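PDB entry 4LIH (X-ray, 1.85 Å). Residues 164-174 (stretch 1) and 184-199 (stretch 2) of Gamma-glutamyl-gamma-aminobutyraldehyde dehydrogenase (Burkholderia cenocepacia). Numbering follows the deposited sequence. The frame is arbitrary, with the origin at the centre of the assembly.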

ATOM      1  N   GLU A 164      -7.257  14.878   2.870  1.00  9.53           N
ATOM      2  CA  GLU A 164      -7.078  16.312   3.061  1.00  9.54           C
ATOM      3  C   GLU A 164      -6.929  16.650   4.552  1.00  9.18           C
ATOM      4  O   GLU A 164      -7.537  16.009   5.426  1.00  9.32           O
ATOM      5  N   PRO A 165      -6.143  17.666   4.860  1.00  8.89           N
ATOM      6  CA  PRO A 165      -6.109  18.153   6.236  1.00  8.69           C
ATOM      7  C   PRO A 165      -7.472  18.509   6.797  1.00  8.63           C
ATOM      8  O   PRO A 165      -8.356  19.001   6.064  1.00  8.50           O
ATOM      9  N   VAL A 166      -7.647  18.246   8.092  1.00  8.41           N
ATOM     10  CA  VAL A 166      -8.974  18.405   8.747  1.00  8.46           C
ATOM     11  C   VAL A 166      -9.234  19.926   8.998  1.00  8.51           C
ATOM     12  O   VAL A 166     -10.381  20.413   8.984  1.00  8.79           O
ATOM     13  N   GLY A 167      -8.167  20.676   9.172  1.00  8.33           N
ATOM     14  CA  GLY A 167      -8.259  22.148   9.440  1.00  8.42           C
ATOM     15  C   GLY A 167      -7.507  22.601  10.679  1.00  8.34           C
ATOM     16  O   GLY A 167      -6.283  22.753  10.664  1.00  8.21           O
ATOM     17  N   VAL A 168      -8.251  22.921  11.738  1.00  8.33           N
ATOM     18  CA  VAL A 168      -7.642  23.366  12.963  1.00  8.30           C
ATOM     19  C   VAL A 168      -7.546  22.225  13.984  1.00  8.29           C
ATOM     20  O   VAL A 168      -8.589  21.614  14.400  1.00  8.36           O
ATOM     21  N   VAL A 169      -6.305  21.940  14.406  1.00  8.27           N
ATOM     22  CA  VAL A 169      -6.025  20.847  15.366  1.00  8.23           C
ATOM     23  C   VAL A 169      -5.584  21.418  16.700  1.00  8.36           C
ATOM     24  O   VAL A 169      -4.704  22.260  16.733  1.00  8.36           O
ATOM     25  N   ALA A 170      -6.272  21.018  17.774  1.00  8.49           N
ATOM     26  CA  ALA A 170      -5.878  21.318  19.135  1.00  8.57           C
ATOM     27  C   ALA A 170      -5.114  20.122  19.656  1.00  8.60           C
ATOM     28  O   ALA A 170      -5.537  18.999  19.456  1.00  8.65           O
ATOM     29  N   ALA A 171      -3.972  20.364  20.262  1.00  8.79           N
ATOM     30  CA  ALA A 171      -3.214  19.321  20.975  1.00  8.98           C
ATOM     31  C   ALA A 171      -2.964  19.694  22.438  1.00  9.29           C
ATOM     32  O   ALA A 171      -2.371  20.735  22.729  1.00  9.48           O
ATOM     33  N   VAL A 172      -3.404  18.826  23.347  1.00  9.56           N
ATOM     34  CA  VAL A 172      -3.225  18.995  24.775  1.00  9.91           C
ATOM     35  C   VAL A 172      -2.318  17.864  25.236  1.00 10.21           C
ATOM     36  O   VAL A 172      -2.674  16.689  25.090  1.00 10.33           O
ATOM     37  N   VAL A 173      -1.134  18.208  25.730  1.00 10.59           N
ATOM     38  CA  VAL A 173      -0.127  17.210  26.027  1.00 10.88           C
ATOM     39  C   VAL A 173       0.349  17.259  27.467  1.00 10.69           C
ATOM     40  O   VAL A 173       0.159  18.265  28.131  1.00 10.52           O
ATOM     41  N   PRO A 174       0.978  16.165  27.950  1.00 10.58           N
ATOM     42  CA  PRO A 174       1.253  16.045  29.338  1.00 10.55           C
ATOM     43  C   PRO A 174       2.660  16.528  29.661  1.00 10.35           C
ATOM     44  O   PRO A 174       3.356  17.064  28.820  1.00  9.91           O
ATOM     45  N   TRP A 184       5.008  14.587  18.813  1.00  9.16           N
ATOM     46  CA  TRP A 184       4.217  13.434  18.285  1.00  9.33           C
ATOM     47  C   TRP A 184       2.837  13.879  17.764  1.00  9.31           C
ATOM     48  O   TRP A 184       2.283  13.267  16.847  1.00  9.02           O
ATOM     49  N   LYS A 185       2.282  14.919  18.381  1.00  9.43           N
ATOM     50  CA  LYS A 185       1.085  15.583  17.850  1.00  9.74           C
ATOM     51  C   LYS A 185       1.400  16.541  16.704  1.00  9.46           C
ATOM     52  O   LYS A 185       0.856  16.398  15.614  1.00  9.38           O
ATOM     53  N   PHE A 186       2.260  17.530  16.916  1.00  9.54           N
ATOM     54  CA  PHE A 186       2.393  18.590  15.904  1.00  9.52           C
ATOM     55  C   PHE A 186       3.191  18.187  14.652  1.00  9.32           C
ATOM     56  O   PHE A 186       3.047  18.810  13.604  1.00  9.45           O
ATOM     57  N   GLY A 187       4.084  17.235  14.796  1.00  8.99           N
ATOM     58  CA  GLY A 187       4.844  16.679  13.648  1.00  8.84           C
ATOM     59  C   GLY A 187       3.934  16.181  12.552  1.00  8.70           C
ATOM     60  O   GLY A 187       3.901  16.736  11.444  1.00  8.79           O
ATOM     61  N   PRO A 188       3.106  15.185  12.867  1.00  8.46           N
ATOM     62  CA  PRO A 188       2.166  14.770  11.798  1.00  8.33           C
ATOM     63  C   PRO A 188       1.064  15.794  11.459  1.00  8.25           C
ATOM     64  O   PRO A 188       0.678  15.938  10.292  1.00  8.10           O
ATOM     65  N   ALA A 189       0.497  16.462  12.472  1.00  8.17           N
ATOM     66  CA  ALA A 189      -0.602  17.396  12.166  1.00  8.26           C
ATOM     67  C   ALA A 189      -0.131  18.477  11.176  1.00  8.28           C
ATOM     68  O   ALA A 189      -0.865  18.812  10.260  1.00  8.29           O
ATOM     69  N   LEU A 190       1.066  19.028  11.388  1.00  8.30           N
ATOM     70  CA  LEU A 190       1.551  20.144  10.557  1.00  8.42           C
ATOM     71  C   LEU A 190       1.973  19.635   9.201  1.00  8.39           C
ATOM     72  O   LEU A 190       1.810  20.304   8.218  1.00  8.57           O
ATOM     73  N   ALA A 191       2.513  18.424   9.156  1.00  8.37           N
ATOM     74  CA  ALA A 191       2.986  17.899   7.879  1.00  8.32           C
ATOM     75  C   ALA A 191       1.803  17.792   6.938  1.00  8.25           C
ATOM     76  O   ALA A 191       1.927  18.054   5.741  1.00  8.23           O
ATOM     77  N   ALA A 192       0.643  17.393   7.492  1.00  8.23           N
ATOM     78  CA  ALA A 192      -0.590  17.237   6.712  1.00  8.23           C
ATOM     79  C   ALA A 192      -1.169  18.602   6.205  1.00  8.32           C
ATOM     80  O   ALA A 192      -1.986  18.671   5.280  1.00  8.36           O
ATOM     81  N   GLY A 193      -0.706  19.722   6.764  1.00  8.40           N
ATOM     82  CA  GLY A 193      -1.233  21.024   6.292  1.00  8.49           C
ATOM     83  C   GLY A 193      -2.151  21.692   7.301  1.00  8.53           C
ATOM     84  O   GLY A 193      -2.547  22.848   7.119  1.00  8.78           O
ATOM     85  N   ASN A 194      -2.420  21.030   8.414  1.00  8.58           N
ATOM     86  CA  ASN A 194      -3.209  21.668   9.478  1.00  8.67           C
ATOM     87  C   ASN A 194      -2.558  22.854  10.198  1.00  8.82           C
ATOM     88  O   ASN A 194      -1.332  23.005  10.234  1.00  8.66           O
ATOM     89  N   SER A 195      -3.419  23.724  10.735  1.00  9.00           N
ATOM     90  CA  SER A 195      -3.046  24.678  11.767  1.00  9.28           C
ATOM     91  C   SER A 195      -3.197  24.024  13.127  1.00  9.24           C
ATOM     92  O   SER A 195      -4.126  23.201  13.356  1.00  9.22           O
ATOM     93  N   VAL A 196      -2.270  24.349  14.002  1.00  9.27           N
ATOM     94  CA  VAL A 196      -2.209  23.767  15.342  1.00  9.20           C
ATOM     95  C   VAL A 196      -2.252  24.807  16.474  1.00  9.32           C
ATOM     96  O   VAL A 196      -1.542  25.830  16.450  1.00  9.36           O
ATOM     97  N   VAL A 197      -3.087  24.504  17.463  1.00  9.34           N
ATOM     98  CA  VAL A 197      -3.069  25.167  18.762  1.00  9.60           C
ATOM     99  C   VAL A 197      -2.657  24.121  19.804  1.00  9.66           C
ATOM    100  O   VAL A 197      -3.382  23.155  20.095  1.00  9.51           O
ATOM    101  N   LEU A 198      -1.455  24.307  20.330  1.00  9.94           N
ATOM    102  CA  LEU A 198      -0.906  23.420  21.336  1.00 10.04           C
ATOM    103  C   LEU A 198      -1.056  24.018  22.756  1.00 10.07           C
ATOM    104  O   LEU A 198      -0.750  25.184  22.985  1.00 10.18           O
ATOM    105  N   LYS A 199      -1.535  23.195  23.676  1.00  9.97           N
ATOM    106  CA  LYS A 199      -1.739  23.559  25.068  1.00  9.95           C
ATOM    107  C   LYS A 199      -0.856  22.624  25.881  1.00  9.88           C
ATOM    108  O   LYS A 199      -1.239  21.481  26.162  1.00  9.54           O
TER

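The most unusual feature is Asn194, whose side-chain amide links the helix, through Ala189 O, to the loop at Val166 and Gly167 that leads into strand 168-172. With chi1 at -53° (m) and chi2 at -75°, Asn194 OD1 lies 2.9 Å from Gly167 N in a nearly straight hydrogen bond (166°). The same Asn194 OD1 is 2.9 Å from Val166 N, but an angle of 116° makes that bond weak. Asn194 ND2 donates to Ala189 O at 2.9 Å, tying the amide back to its own helix.

Beside this amide, Pro165 points toward stretch 2: its CB sits 3.3 Å from Asn194 OD1 and 3.4 Å from Ala192 O. An ideal CB on Gly193 would come within 3.4 Å of Pro165 CG, a tight fit.

Beyond the turn, parallel pairing places Val169, Ala171, Val196 and Leu198 on the sheet face that meets the helix. Val169 (t) brings CG1 to 4.2 Å from Ala189 CB and CG2 to 3.7 Å from Asn194 CB. Ala171 CB lies 3.8 Å from both Lys185 CB and Leu198 CD1; Leu198 (chi1 t, chi2 p) turns its end inward. Val173 (m) closes this layer, with CG1 3.8 Å from Lys185 CG and CG2 4.0 Å from Leu198 CD1. Lys185 thus packs through its aliphatic part, while its NZ is hydrogen-bonded elsewhere in the structure.

On the other face, Val172 CG2 approaches Lys199 CB at 4.3 Å.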

ATOM      1  CB  GLU A 164      -8.299  17.101   2.489  1.00  9.86           C
ATOM      2  CG  GLU A 164      -8.569  16.786   1.016  1.00 10.16           C
ATOM      3  CD  GLU A 164      -9.804  17.466   0.415  1.00 10.44           C
ATOM      4  OE1 GLU A 164     -10.770  17.860   1.124  1.00 10.57           O
ATOM      5  OE2 GLU A 164      -9.859  17.514  -0.843  1.00 10.90           O
ATOM      6  CB  PRO A 165      -5.213  19.375   6.162  1.00  8.81           C
ATOM      7  CG  PRO A 165      -5.264  19.799   4.750  1.00  8.91           C
ATOM      8  CD  PRO A 165      -5.422  18.549   3.929  1.00  8.94           C
ATOM      9  CB  VAL A 166      -9.054  17.459  10.000  1.00  8.41           C
ATOM     10  CG1 VAL A 166      -8.188  17.944  11.124  1.00  8.40           C
ATOM     11  CG2 VAL A 166     -10.466  17.230  10.505  1.00  8.46           C
ATOM     12  CB  VAL A 168      -8.399  24.573  13.601  1.00  8.35           C
ATOM     13  CG1 VAL A 168      -7.793  24.888  14.947  1.00  8.28           C
ATOM     14  CG2 VAL A 168      -8.388  25.818  12.678  1.00  8.45           C
ATOM     15  CB  VAL A 169      -4.928  19.924  14.828  1.00  8.13           C
ATOM     16  CG1 VAL A 169      -4.560  18.867  15.829  1.00  8.12           C
ATOM     17  CG2 VAL A 169      -5.368  19.262  13.515  1.00  8.12           C
ATOM     18  CB  ALA A 170      -7.100  21.622  19.992  1.00  8.65           C
ATOM     19  CB  ALA A 171      -1.920  19.091  20.268  1.00  9.04           C
ATOM     20  CB  VAL A 172      -4.580  18.901  25.507  1.00  9.93           C
ATOM     21  CG1 VAL A 172      -4.409  19.042  27.022  1.00  9.96           C
ATOM     22  CG2 VAL A 172      -5.578  19.917  24.949  1.00 10.02           C
ATOM     23  CB  VAL A 173       1.054  17.333  25.041  1.00 11.35           C
ATOM     24  CG1 VAL A 173       0.555  17.098  23.624  1.00 11.68           C
ATOM     25  CG2 VAL A 173       1.667  18.697  25.158  1.00 11.54           C
ATOM     26  CB  PRO A 174       1.092  14.532  29.572  1.00 10.68           C
ATOM     27  CG  PRO A 174       1.633  13.951  28.372  1.00 10.67           C
ATOM     28  CD  PRO A 174       1.488  14.975  27.238  1.00 10.69           C
ATOM     29  CB  TRP A 184       4.008  12.358  19.372  1.00  9.45           C
ATOM     30  CG  TRP A 184       5.176  11.472  19.558  1.00  9.76           C
ATOM     31  CD1 TRP A 184       6.454  11.706  19.131  1.00 10.13           C
ATOM     32  CD2 TRP A 184       5.205  10.204  20.220  1.00 10.04           C
ATOM     33  NE1 TRP A 184       7.278  10.672  19.510  1.00 10.10           N
ATOM     34  CE2 TRP A 184       6.533   9.729  20.161  1.00 10.18           C
ATOM     35  CE3 TRP A 184       4.239   9.433  20.885  1.00 10.13           C
ATOM     36  CZ2 TRP A 184       6.934   8.500  20.730  1.00 10.26           C
ATOM     37  CZ3 TRP A 184       4.628   8.182  21.422  1.00 10.22           C
ATOM     38  CH2 TRP A 184       5.971   7.754  21.350  1.00 10.47           C
ATOM     39  CB  LYS A 185       0.301  16.346  18.920  1.00 10.09           C
ATOM     40  CG  LYS A 185      -0.027  15.598  20.212  1.00 10.53           C
ATOM     41  CD  LYS A 185      -0.621  14.232  20.034  1.00 10.98           C
ATOM     42  CE  LYS A 185      -0.942  13.666  21.401  1.00 11.55           C
ATOM     43  NZ  LYS A 185      -1.307  12.230  21.334  1.00 11.67           N
ATOM     44  CB  PHE A 186       2.895  19.919  16.516  1.00  9.64           C
ATOM     45  CG  PHE A 186       4.302  19.902  17.071  1.00  9.84           C
ATOM     46  CD1 PHE A 186       5.411  19.688  16.253  1.00 10.03           C
ATOM     47  CD2 PHE A 186       4.536  20.237  18.401  1.00  9.88           C
ATOM     48  CE1 PHE A 186       6.682  19.725  16.780  1.00 10.10           C
ATOM     49  CE2 PHE A 186       5.811  20.281  18.923  1.00  9.98           C
ATOM     50  CZ  PHE A 186       6.892  20.042  18.115  1.00 10.01           C
ATOM     51  CB  PRO A 188       1.539  13.511  12.377  1.00  8.31           C
ATOM     52  CG  PRO A 188       1.783  13.554  13.859  1.00  8.30           C
ATOM     53  CD  PRO A 188       3.117  14.247  14.009  1.00  8.37           C
ATOM     54  CB  ALA A 189      -1.186  18.033  13.429  1.00  8.27           C
ATOM     55  CB  LEU A 190       2.724  20.870  11.207  1.00  8.45           C
ATOM     56  CG  LEU A 190       2.320  21.738  12.389  1.00  8.49           C
ATOM     57  CD1 LEU A 190       3.557  22.114  13.168  1.00  8.52           C
ATOM     58  CD2 LEU A 190       1.505  22.975  11.949  1.00  8.58           C
ATOM     59  CB  ALA A 191       3.644  16.564   8.112  1.00  8.23           C
ATOM     60  CB  ALA A 192      -1.588  16.456   7.542  1.00  8.25           C
ATOM     61  CB  ASN A 194      -3.641  20.642  10.496  1.00  8.62           C
ATOM     62  CG  ASN A 194      -4.341  19.479   9.873  1.00  8.56           C
ATOM     63  OD1 ASN A 194      -5.499  19.581   9.465  1.00  8.68           O
ATOM     64  ND2 ASN A 194      -3.654  18.337   9.814  1.00  8.60           N
ATOM     65  CB  SER A 195      -3.908  25.914  11.671  1.00  9.48           C
ATOM     66  OG  SER A 195      -3.622  26.552  10.477  1.00  9.66           O
ATOM     67  CB  VAL A 196      -0.964  22.881  15.480  1.00  9.15           C
ATOM     68  CG1 VAL A 196      -0.767  22.371  16.924  1.00  9.09           C
ATOM     69  CG2 VAL A 196      -1.089  21.712  14.521  1.00  8.98           C
ATOM     70  CB  VAL A 197      -4.406  25.819  19.063  1.00  9.62           C
ATOM     71  CG1 VAL A 197      -4.312  26.645  20.342  1.00  9.76           C
ATOM     72  CG2 VAL A 197      -4.810  26.714  17.877  1.00  9.78           C
ATOM     73  CB  LEU A 198       0.546  23.163  21.046  1.00 10.37           C
ATOM     74  CG  LEU A 198       1.408  22.333  22.005  1.00 10.74           C
ATOM     75  CD1 LEU A 198       1.073  20.895  21.852  1.00 11.00           C
ATOM     76  CD2 LEU A 198       2.870  22.579  21.637  1.00 11.12           C
ATOM     77  CB  LYS A 199      -3.203  23.430  25.460  1.00 10.21           C
ATOM     78  CG  LYS A 199      -3.671  24.443  26.517  1.00 10.62           C
ATOM     79  CD  LYS A 199      -2.951  24.306  27.855  1.00 10.64           C
ATOM     80  CE  LYS A 199      -3.458  23.121  28.642  1.00 10.76           C
ATOM     81  NZ  LYS A 199      -2.787  22.899  29.950  1.00 10.71           N
TER